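Local coordinates for heavy metal-binding domain-containing protein (Pediococcus pentosaceus, PDB 3QKB) that is of unknown function but belongs to the DUF74 family, assembles as a five-subunit beta/alpha propeller and may bind heavy-metal ions, at residues M44-S47 with E48-D51; N54-D57 with Q58-D61; V89-G93 with A94-L98. All blocks are in the same frame, centred on the assembly; numbering follows the deposited sequence. Where two conformers were deposited one is given.

Contact 1. Residues M44-S47 with E48-D51; sequences MLAS and EDID
Asp49 N reaches back three residues to Ala46 O, 2.9 Å away, and closes the bend into which strand 31-44 runs out. The N-H points fairly well at its acceptor (151°) but stands above the carbonyl plane, away from the lone pairs. Glu48, in the bend itself, curls back on the chain. Its CG sits between the backbone N and the carbonyl carbon (chi1 65°), and a second bend at chi2 (-93°) swings the carboxylate over the methyl of Ala46. OE1 of Glu48 comes to 3.6 Å from Ala46 CB, a packing contact and no polar bond. Asp49 approaches the same methyl with its own acid, OD2 lying 4.1 Å from Ala46 CB, so one small side chain meets two carboxylates. The two acids would probably repel each other somewhat. Toward the interior, aliphatic groups lie against backbone carbonyls. Leu45 sets CD2 at 3.4 Å from Asp49 O. The CG2 methyl of Ile50, lying beside the backbone N, rests against Ser47 O and also packs on Pro95. The bond from CA to CB of Ser47 points away from residues 48-51. Strand 94-109 meets the start of the bend as well: Leu98 receives the branched end of Leu45, and Lys96 NZ hydrogen-bonds to Leu45 O, tying the loop to that neighbouring strand. The backbone of Ser47 and Glu48, together with the bond from Asp49 N to Ala46 O, makes Ala46-Asp49 a type I beta turn, here in the loop connecting strand 31-44 to helix 56-73.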
HETATM    1  N   MSE A  44      20.714  10.441  -2.451  1.00 47.55           N
HETATM    2  CA  MSE A  44      20.563  11.813  -2.911  1.00 47.76           C
HETATM    3  C   MSE A  44      20.872  11.882  -4.408  1.00 49.48           C
HETATM    4  O   MSE A  44      21.938  11.435  -4.836  1.00 51.70           O
HETATM    5  CB  MSE A  44      21.519  12.740  -2.140  1.00 49.77           C
HETATM    6  CG  MSE A  44      21.299  14.227  -2.385  1.00 49.40           C
HETATM    7 SE   MSE A  44      22.699  15.321  -1.623  0.75 48.85          SE
HETATM    8  CE  MSE A  44      21.718  16.080  -0.177  1.00 50.58           C
ATOM      9  N   LEU A  45      19.947  12.476  -5.179  1.00 48.89           N
ATOM     10  CA  LEU A  45      20.111  12.670  -6.620  1.00 50.96           C
ATOM     11  C   LEU A  45      20.973  13.899  -6.919  1.00 54.50           C
ATOM     12  O   LEU A  45      20.837  14.933  -6.244  1.00 54.85           O
ATOM     13  CB  LEU A  45      18.762  12.848  -7.289  1.00 48.97           C
ATOM     14  CG  LEU A  45      17.798  11.641  -7.287  1.00 47.38           C
ATOM     15  CD1 LEU A  45      16.397  12.088  -7.618  1.00 45.24           C
ATOM     16  CD2 LEU A  45      18.283  10.542  -8.262  1.00 47.56           C
ATOM     17  N   ALA A  46      21.865  13.785  -7.924  1.00 58.07           N
ATOM     18  CA  ALA A  46      22.496  14.973  -8.545  1.00 61.28           C
ATOM     19  C   ALA A  46      21.440  15.713  -9.345  1.00 61.05           C
ATOM     20  O   ALA A  46      20.453  15.104  -9.783  1.00 59.28           O
ATOM     21  CB  ALA A  46      23.644  14.580  -9.445  1.00 64.59           C
ATOM     22  N   SER A  47      21.652  17.015  -9.551  1.00 63.54           N
ATOM     23  CA  SER A  47      20.697  17.872 -10.305  1.00 64.34           C
ATOM     24  C   SER A  47      20.358  17.310 -11.684  1.00 65.64           C
ATOM     25  O   SER A  47      19.201  17.332 -12.115  1.00 64.15           O
ATOM     26  CB  SER A  47      21.268  19.277 -10.506  1.00 67.10           C
ATOM     27  OG  SER A  47      21.911  19.743  -9.345  1.00 70.11           O
ATOM     28  N   GLU A  48      21.401  16.823 -12.365  1.00 69.21           N
ATOM     29  CA  GLU A  48      21.288  16.210 -13.705  1.00 71.48           C
ATOM     30  C   GLU A  48      20.596  14.823 -13.740  1.00 68.94           C
ATOM     31  O   GLU A  48      20.274  14.333 -14.826  1.00 70.41           O
ATOM     32  CB  GLU A  48      22.689  16.130 -14.381  1.00 76.21           C
ATOM     33  CG  GLU A  48      23.752  15.177 -13.695  1.00 79.38           C
ATOM     34  CD  GLU A  48      24.691  15.894 -12.672  1.00 82.91           C
ATOM     35  OE1 GLU A  48      24.268  16.924 -12.055  1.00 81.64           O
ATOM     36  OE2 GLU A  48      25.841  15.395 -12.481  1.00 87.45           O
ATOM     37  N   ASP A  49      20.412  14.199 -12.572  1.00 65.58           N
ATOM     38  CA  ASP A  49      19.819  12.865 -12.453  1.00 63.71           C
ATOM     39  C   ASP A  49      18.377  12.859 -11.886  1.00 59.28           C
ATOM     40  O   ASP A  49      17.915  11.832 -11.378  1.00 57.27           O
ATOM     41  CB  ASP A  49      20.726  11.986 -11.563  1.00 64.28           C
ATOM     42  CG  ASP A  49      22.034  11.639 -12.211  1.00 68.86           C
ATOM     43  OD1 ASP A  49      22.208  11.809 -13.444  1.00 72.09           O
ATOM     44  OD2 ASP A  49      22.885  11.150 -11.471  1.00 70.72           O
ATOM     45  N   ILE A  50      17.650  13.976 -12.022  1.00 57.60           N
ATOM     46  CA  ILE A  50      16.273  14.062 -11.499  1.00 53.77           C
ATOM     47  C   ILE A  50      15.254  13.217 -12.291  1.00 53.24           C
ATOM     48  O   ILE A  50      14.117  13.068 -11.849  1.00 50.89           O
ATOM     49  CB  ILE A  50      15.756  15.536 -11.377  1.00 53.31           C
ATOM     50  CG1 ILE A  50      15.539  16.198 -12.750  1.00 55.05           C
ATOM     51  CG2 ILE A  50      16.709  16.356 -10.506  1.00 53.28           C
ATOM     52  CD1 ILE A  50      15.004  17.591 -12.646  1.00 54.32           C
ATOM     53  N   ASP A  51      15.652  12.727 -13.473  1.00 55.37           N
ATOM     54  CA  ASP A  51      14.864  11.748 -14.251  1.00 55.49           C
ATOM     55  C   ASP A  51      15.211  10.266 -13.985  1.00 55.31           C
ATOM     56  O   ASP A  51      14.563   9.395 -14.540  1.00 55.90           O
ATOM     57  CB  ASP A  51      14.964  12.060 -15.760  1.00 58.74           C
ATOM     58  CG  ASP A  51      16.367  11.930 -16.301  1.00 62.19           C
ATOM     59  OD1 ASP A  51      17.322  12.203 -15.547  1.00 61.96           O
ATOM     60  OD2 ASP A  51      16.513  11.590 -17.490  1.00 66.43           O
TER

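Contact 2. Residues N54-D57 with Q58-D61; sequences NMFD and QLFD
Phe56 and Phe60, one helical turn apart, leave the same side of the helix, and CE2 of the Phe60 ring lies 3.9 Å from CB of Phe56. The approach to the Phe56 ring is oblique, so the pair is simple apolar packing and not a stack. Phe60 has CG beside its backbone N (chi1 -70°), which leans the ring back along the helix until the CA of Asp57 meets its edge. Phe56 also meets Leu59, CD1 to CD1 at 4.2 Å, again obliquely. Beneath these side chains Phe60 N donates to Phe56 O at 3.1 Å, nearly straight (165°) and almost end-on to the carbonyl; Leu59 N adds a weak bond to the same oxygen. Asp61 N repeats the pattern on Asp57 O at 3.2 Å, this time in the carbonyl plane. Met55 and Gln58 run alongside each other on another side of the helix. A bend at chi3 of Met55, a selenomethionine, turns its CE to 3.4 Å from OE1 of the extended Gln58. Farther out, the Phe60 ring meets Tyr84 edge-to-face, and the Phe56 ring meets His101 of the second subunit. Replacing Phe60 by alanine would probably open a gap beside Phe56 CB and leave the ring of Tyr84 without this partner. The opening part of helix 56-73 lies against the sheet: Phe56 packs on Val88 and Thr86 of strand 78-91 and on Leu98 and Val100 of strand 94-109, while Leu59 also reaches Leu43 of strand 31-44.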
ATOM      1  N   ASN A  54      15.129   4.704 -12.233  1.00 52.66           N
ATOM      2  CA  ASN A  54      15.884   3.415 -12.221  0.50 54.51           C
ATOM      3  C   ASN A  54      16.805   3.224 -11.016  1.00 53.98           C
ATOM      4  O   ASN A  54      17.161   2.108 -10.653  1.00 55.02           O
ATOM      5  CB  ASN A  54      16.729   3.272 -13.516  0.50 58.45           C
ATOM      6  CG  ASN A  54      17.727   4.439 -13.719  0.50 59.59           C
ATOM      7  OD1 ASN A  54      17.326   5.568 -14.014  0.50 57.38           O
ATOM      8  ND2 ASN A  54      19.020   4.155 -13.565  0.50 61.53           N
HETATM    9  N   MSE A  55      17.234   4.335 -10.421  1.00 52.92           N
HETATM   10  CA  MSE A  55      18.092   4.286  -9.251  1.00 52.99           C
HETATM   11  C   MSE A  55      17.418   3.813  -7.983  1.00 50.29           C
HETATM   12  O   MSE A  55      18.117   3.558  -6.997  1.00 50.92           O
HETATM   13  CB  MSE A  55      18.740   5.648  -9.007  1.00 53.69           C
HETATM   14  CG  MSE A  55      19.818   5.979 -10.052  1.00 58.27           C
HETATM   15 SE   MSE A  55      20.725   7.528  -9.496  0.75 60.53          SE
HETATM   16  CE  MSE A  55      22.386   6.719  -8.876  1.00 64.61           C
ATOM     17  N   PHE A  56      16.078   3.707  -7.986  1.00 48.09           N
ATOM     18  CA  PHE A  56      15.362   2.967  -6.942  1.00 46.06           C
ATOM     19  C   PHE A  56      15.784   1.499  -6.840  1.00 47.76           C
ATOM     20  O   PHE A  56      15.660   0.914  -5.776  1.00 46.94           O
ATOM     21  CB  PHE A  56      13.831   3.011  -7.149  1.00 44.35           C
ATOM     22  CG  PHE A  56      13.150   4.165  -6.479  1.00 41.99           C
ATOM     23  CD1 PHE A  56      12.808   4.085  -5.153  1.00 40.17           C
ATOM     24  CD2 PHE A  56      12.829   5.327  -7.184  1.00 42.42           C
ATOM     25  CE1 PHE A  56      12.158   5.147  -4.523  1.00 39.49           C
ATOM     26  CE2 PHE A  56      12.180   6.393  -6.573  1.00 39.88           C
ATOM     27  CZ  PHE A  56      11.845   6.313  -5.249  1.00 38.85           C
ATOM     28  N   ASP A  57      16.230   0.900  -7.941  1.00 50.97           N
ATOM     29  CA  ASP A  57      16.621  -0.520  -7.951  1.00 54.03           C
ATOM     30  C   ASP A  57      17.581  -0.869  -6.799  1.00 54.13           C
ATOM     31  O   ASP A  57      17.305  -1.778  -6.002  1.00 53.59           O
ATOM     32  CB  ASP A  57      17.258  -0.896  -9.308  1.00 58.19           C
ATOM     33  CG  ASP A  57      16.216  -0.954 -10.484  1.00 61.29           C
ATOM     34  OD1 ASP A  57      14.957  -0.782 -10.272  1.00 61.86           O
ATOM     35  OD2 ASP A  57      16.691  -1.177 -11.628  1.00 66.78           O
ATOM     36  N   GLN A  58      18.651  -0.080  -6.693  1.00 55.36           N
ATOM     37  CA  GLN A  58      19.637  -0.159  -5.591  1.00 56.69           C
ATOM     38  C   GLN A  58      18.997  -0.203  -4.226  1.00 53.42           C
ATOM     39  O   GLN A  58      19.420  -0.962  -3.355  1.00 54.40           O
ATOM     40  CB  GLN A  58      20.534   1.085  -5.543  1.00 57.75           C
ATOM     41  CG  GLN A  58      21.302   1.449  -6.761  1.00 63.56           C
ATOM     42  CD  GLN A  58      21.778   2.867  -6.678  1.00 66.71           C
ATOM     43  OE1 GLN A  58      21.649   3.640  -7.640  1.00 70.29           O
ATOM     44  NE2 GLN A  58      22.308   3.243  -5.511  1.00 67.01           N
ATOM     45  N   LEU A  59      18.049   0.711  -4.027  1.00 50.41           N
ATOM     46  CA  LEU A  59      17.483   0.979  -2.724  1.00 48.13           C
ATOM     47  C   LEU A  59      16.618  -0.186  -2.261  1.00 47.56           C
ATOM     48  O   LEU A  59      16.647  -0.546  -1.091  1.00 47.18           O
ATOM     49  CB  LEU A  59      16.677   2.289  -2.749  1.00 45.69           C
ATOM     50  CG  LEU A  59      17.446   3.588  -3.006  1.00 46.12           C
ATOM     51  CD1 LEU A  59      16.478   4.724  -3.131  1.00 43.10           C
ATOM     52  CD2 LEU A  59      18.448   3.883  -1.904  1.00 47.21           C
ATOM     53  N   PHE A  60      15.863  -0.784  -3.180  1.00 48.06           N
ATOM     54  CA  PHE A  60      15.120  -2.002  -2.865  1.00 48.36           C
ATOM     55  C   PHE A  60      16.064  -3.125  -2.419  1.00 51.79           C
ATOM     56  O   PHE A  60      15.778  -3.792  -1.430  1.00 51.89           O
ATOM     57  CB  PHE A  60      14.287  -2.489  -4.057  1.00 48.47           C
ATOM     58  CG  PHE A  60      13.105  -1.618  -4.383  1.00 45.25           C
ATOM     59  CD1 PHE A  60      12.060  -1.478  -3.482  1.00 42.79           C
ATOM     60  CD2 PHE A  60      13.023  -0.955  -5.612  1.00 45.37           C
ATOM     61  CE1 PHE A  60      10.956  -0.659  -3.777  1.00 40.69           C
ATOM     62  CE2 PHE A  60      11.922  -0.148  -5.917  1.00 43.33           C
ATOM     63  CZ  PHE A  60      10.886  -0.005  -4.995  1.00 40.52           C
ATOM     64  N   ASP A  61      17.174  -3.326  -3.148  1.00 55.37           N
ATOM     65  CA  ASP A  61      18.187  -4.332  -2.769  1.00 59.03           C
ATOM     66  C   ASP A  61      18.743  -4.071  -1.388  1.00 59.08           C
ATOM     67  O   ASP A  61      18.831  -4.994  -0.573  1.00 59.73           O
ATOM     68  CB  ASP A  61      19.358  -4.375  -3.770  1.00 62.89           C
ATOM     69  CG  ASP A  61      19.160  -5.407  -4.889  1.00 67.66           C
ATOM     70  OD1 ASP A  61      17.997  -5.744  -5.230  1.00 68.86           O
ATOM     71  OD2 ASP A  61      20.190  -5.870  -5.448  1.00 74.11           O
TER

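Contact 3. Residues V89-G93 with A94-L98; sequences VEVNG and APKFL
Val89 pairs with Phe97 near the end of a beta hairpin formed by strands 78-91 and 94-109, and a classic beta bulge interrupts the pairing here: Lys96 and Phe97 both face Val89. The bulge is the well-bonded part. Val89 O takes two N-H groups, Lys96 N at 2.8 Å, nearly straight (172°) and in the carbonyl plane, and Phe97 N at 3.1 Å, tilted from that plane; Val89 N returns a bond to Phe97 O. Side chains close in on the same side of the sheet. Val89 CB lies 4.1 Å from Phe97 CB, and Val89 CG1 comes to the edge of the Phe97 ring. Val91 holds CG2 beside its backbone N (CG1 at chi1 174°), where this methyl touches Lys96 CB at 3.6 Å and Phe97 CE2 at 3.9 Å, the side chains crossing obliquely.

Beyond Val91 the grip slackens. Asn92 and Gly93, both with positive phi, form a two-residue type I' turn, and the bond from Ala94 N to Val91 O is long (3.3 Å), its donor standing well above the carbonyl plane. Asn92 is exposed, though its backbone bonds to the third subunit and that of Gly93 to the second. Glu90 sends its acid away from the hairpin, to the backbone N of Glu90 of the second subunit. Beside the turn Val91 N donates to Ala94 O at 2.8 Å, and the same oxygen receives a CA-H contact from Glu90.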
ATOM      1  N   VAL A  89      11.406  12.647  -2.590  1.00 32.46           N
ATOM      2  CA  VAL A  89      11.426  13.839  -1.753  1.00 33.32           C
ATOM      3  C   VAL A  89      12.031  15.002  -2.531  1.00 35.49           C
ATOM      4  O   VAL A  89      13.102  14.861  -3.118  1.00 35.89           O
ATOM      5  CB  VAL A  89      12.219  13.616  -0.447  1.00 33.58           C
ATOM      6  CG1 VAL A  89      12.205  14.854   0.358  1.00 33.23           C
ATOM      7  CG2 VAL A  89      11.630  12.451   0.360  1.00 31.01           C
ATOM      8  N   GLU A  90      11.319  16.132  -2.543  1.00 37.19           N
ATOM      9  CA  GLU A  90      11.704  17.298  -3.327  1.00 39.88           C
ATOM     10  C   GLU A  90      12.363  18.321  -2.394  1.00 41.83           C
ATOM     11  O   GLU A  90      11.954  18.440  -1.251  1.00 43.37           O
ATOM     12  CB  GLU A  90      10.489  17.905  -4.040  1.00 40.25           C
ATOM     13  CG  GLU A  90       9.922  17.025  -5.183  1.00 42.30           C
ATOM     14  CD  GLU A  90       8.398  17.224  -5.452  1.00 46.38           C
ATOM     15  OE1 GLU A  90       7.868  18.343  -5.208  1.00 50.98           O
ATOM     16  OE2 GLU A  90       7.733  16.241  -5.906  1.00 46.73           O
ATOM     17  N   VAL A  91      13.407  19.000  -2.863  1.00 43.35           N
ATOM     18  CA  VAL A  91      14.009  20.128  -2.174  1.00 45.31           C
ATOM     19  C   VAL A  91      14.106  21.294  -3.154  1.00 47.75           C
ATOM     20  O   VAL A  91      14.683  21.145  -4.229  1.00 47.93           O
ATOM     21  CB  VAL A  91      15.413  19.774  -1.696  1.00 46.77           C
ATOM     22  CG1 VAL A  91      16.140  21.012  -1.091  1.00 47.19           C
ATOM     23  CG2 VAL A  91      15.327  18.610  -0.711  1.00 44.54           C
ATOM     24  N   ASN A  92      13.533  22.438  -2.770  1.00 49.84           N
ATOM     25  CA  ASN A  92      13.437  23.651  -3.623  1.00 52.72           C
ATOM     26  C   ASN A  92      12.901  23.387  -5.026  1.00 51.90           C
ATOM     27  O   ASN A  92      13.444  23.854  -6.008  1.00 53.53           O
ATOM     28  CB  ASN A  92      14.795  24.397  -3.694  1.00 55.66           C
ATOM     29  CG  ASN A  92      15.329  24.781  -2.314  1.00 59.83           C
ATOM     30  OD1 ASN A  92      14.559  25.159  -1.420  1.00 62.99           O
ATOM     31  ND2 ASN A  92      16.648  24.699  -2.137  1.00 64.84           N
ATOM     32  N   GLY A  93      11.837  22.613  -5.098  1.00 50.44           N
ATOM     33  CA  GLY A  93      11.172  22.331  -6.364  1.00 50.26           C
ATOM     34  C   GLY A  93      11.914  21.433  -7.333  1.00 49.50           C
ATOM     35  O   GLY A  93      11.716  21.556  -8.541  1.00 51.05           O
ATOM     36  N   ALA A  94      12.768  20.547  -6.819  1.00 47.74           N
ATOM     37  CA  ALA A  94      13.383  19.501  -7.623  1.00 46.93           C
ATOM     38  C   ALA A  94      13.447  18.247  -6.774  1.00 44.71           C
ATOM     39  O   ALA A  94      13.639  18.351  -5.568  1.00 43.95           O
ATOM     40  CB  ALA A  94      14.751  19.897  -8.043  1.00 48.78           C
ATOM     41  N   PRO A  95      13.298  17.059  -7.393  1.00 43.36           N
ATOM     42  CA  PRO A  95      13.557  15.806  -6.703  1.00 42.01           C
ATOM     43  C   PRO A  95      14.982  15.748  -6.235  1.00 43.03           C
ATOM     44  O   PRO A  95      15.887  16.031  -7.028  1.00 45.23           O
ATOM     45  CB  PRO A  95      13.348  14.757  -7.785  1.00 42.13           C
ATOM     46  CG  PRO A  95      12.622  15.413  -8.823  1.00 43.00           C
ATOM     47  CD  PRO A  95      12.851  16.833  -8.767  1.00 43.94           C
ATOM     48  N   LYS A  96      15.178  15.460  -4.949  1.00 42.40           N
ATOM     49  CA  LYS A  96      16.533  15.421  -4.337  1.00 44.02           C
ATOM     50  C   LYS A  96      16.842  14.096  -3.651  1.00 42.90           C
ATOM     51  O   LYS A  96      17.984  13.689  -3.684  1.00 44.97           O
ATOM     52  CB  LYS A  96      16.714  16.565  -3.344  1.00 45.25           C
ATOM     53  CG  LYS A  96      18.147  16.847  -2.903  1.00 49.93           C
ATOM     54  CD  LYS A  96      18.931  17.609  -3.999  1.00 56.90           C
ATOM     55  CE  LYS A  96      20.443  17.723  -3.706  1.00 61.11           C
ATOM     56  NZ  LYS A  96      21.190  17.929  -4.980  1.00 64.10           N
ATOM     57  N   PHE A  97      15.857  13.445  -3.006  1.00 40.26           N
ATOM     58  CA  PHE A  97      16.077  12.127  -2.389  1.00 39.25           C
ATOM     59  C   PHE A  97      15.062  11.096  -2.857  1.00 37.54           C
ATOM     60  O   PHE A  97      13.868  11.398  -2.981  1.00 36.39           O
ATOM     61  CB  PHE A  97      16.017  12.202  -0.877  1.00 38.92           C
ATOM     62  CG  PHE A  97      16.904  13.222  -0.296  1.00 41.02           C
ATOM     63  CD1 PHE A  97      18.221  12.925  -0.014  1.00 42.82           C
ATOM     64  CD2 PHE A  97      16.429  14.500  -0.025  1.00 40.95           C
ATOM     65  CE1 PHE A  97      19.060  13.892   0.529  1.00 45.58           C
ATOM     66  CE2 PHE A  97      17.267  15.473   0.522  1.00 42.73           C
ATOM     67  CZ  PHE A  97      18.581  15.174   0.789  1.00 44.71           C
ATOM     68  N   LEU A  98      15.556   9.881  -3.117  1.00 37.62           N
ATOM     69  CA  LEU A  98      14.741   8.707  -3.337  1.00 36.17           C
ATOM     70  C   LEU A  98      14.826   7.867  -2.061  1.00 36.05           C
ATOM     71  O   LEU A  98      15.890   7.603  -1.575  1.00 37.92           O
ATOM     72  CB  LEU A  98      15.253   7.921  -4.550  1.00 37.04           C
ATOM     73  CG  LEU A  98      15.344   8.670  -5.895  1.00 37.72           C
ATOM     74  CD1 LEU A  98      15.727   7.714  -7.047  1.00 37.40           C
ATOM     75  CD2 LEU A  98      14.035   9.420  -6.214  1.00 33.98           C
TER

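How the contacts relate
Contacts 1 and 3 lie near one end of the elongated chain, contact 2 nearer its middle. The centres of contacts 1 and 3 are about 9 Å apart: the chain leaving strand 31-44 stays bonded to strand 94-109, Leu45 N lying 2.7 Å from Lys96 O in a probable hydrogen bond, and Met44 CE packs 3.4 Å from Phe97 CZ. Contact 2 begins the helix to which the loop of contact 1 leads, with centres about 14 Å apart, and Leu45 CD2 meets Met55 SE at 4.1 Å. Leu98 links contact 3 to contact 2, centres about 17 Å apart, its CD2 3.6 Å from Phe56 CE2. All three contacts touch the second subunit of the pentamer, contact 1 through Asp51 on Phe97 of that chain.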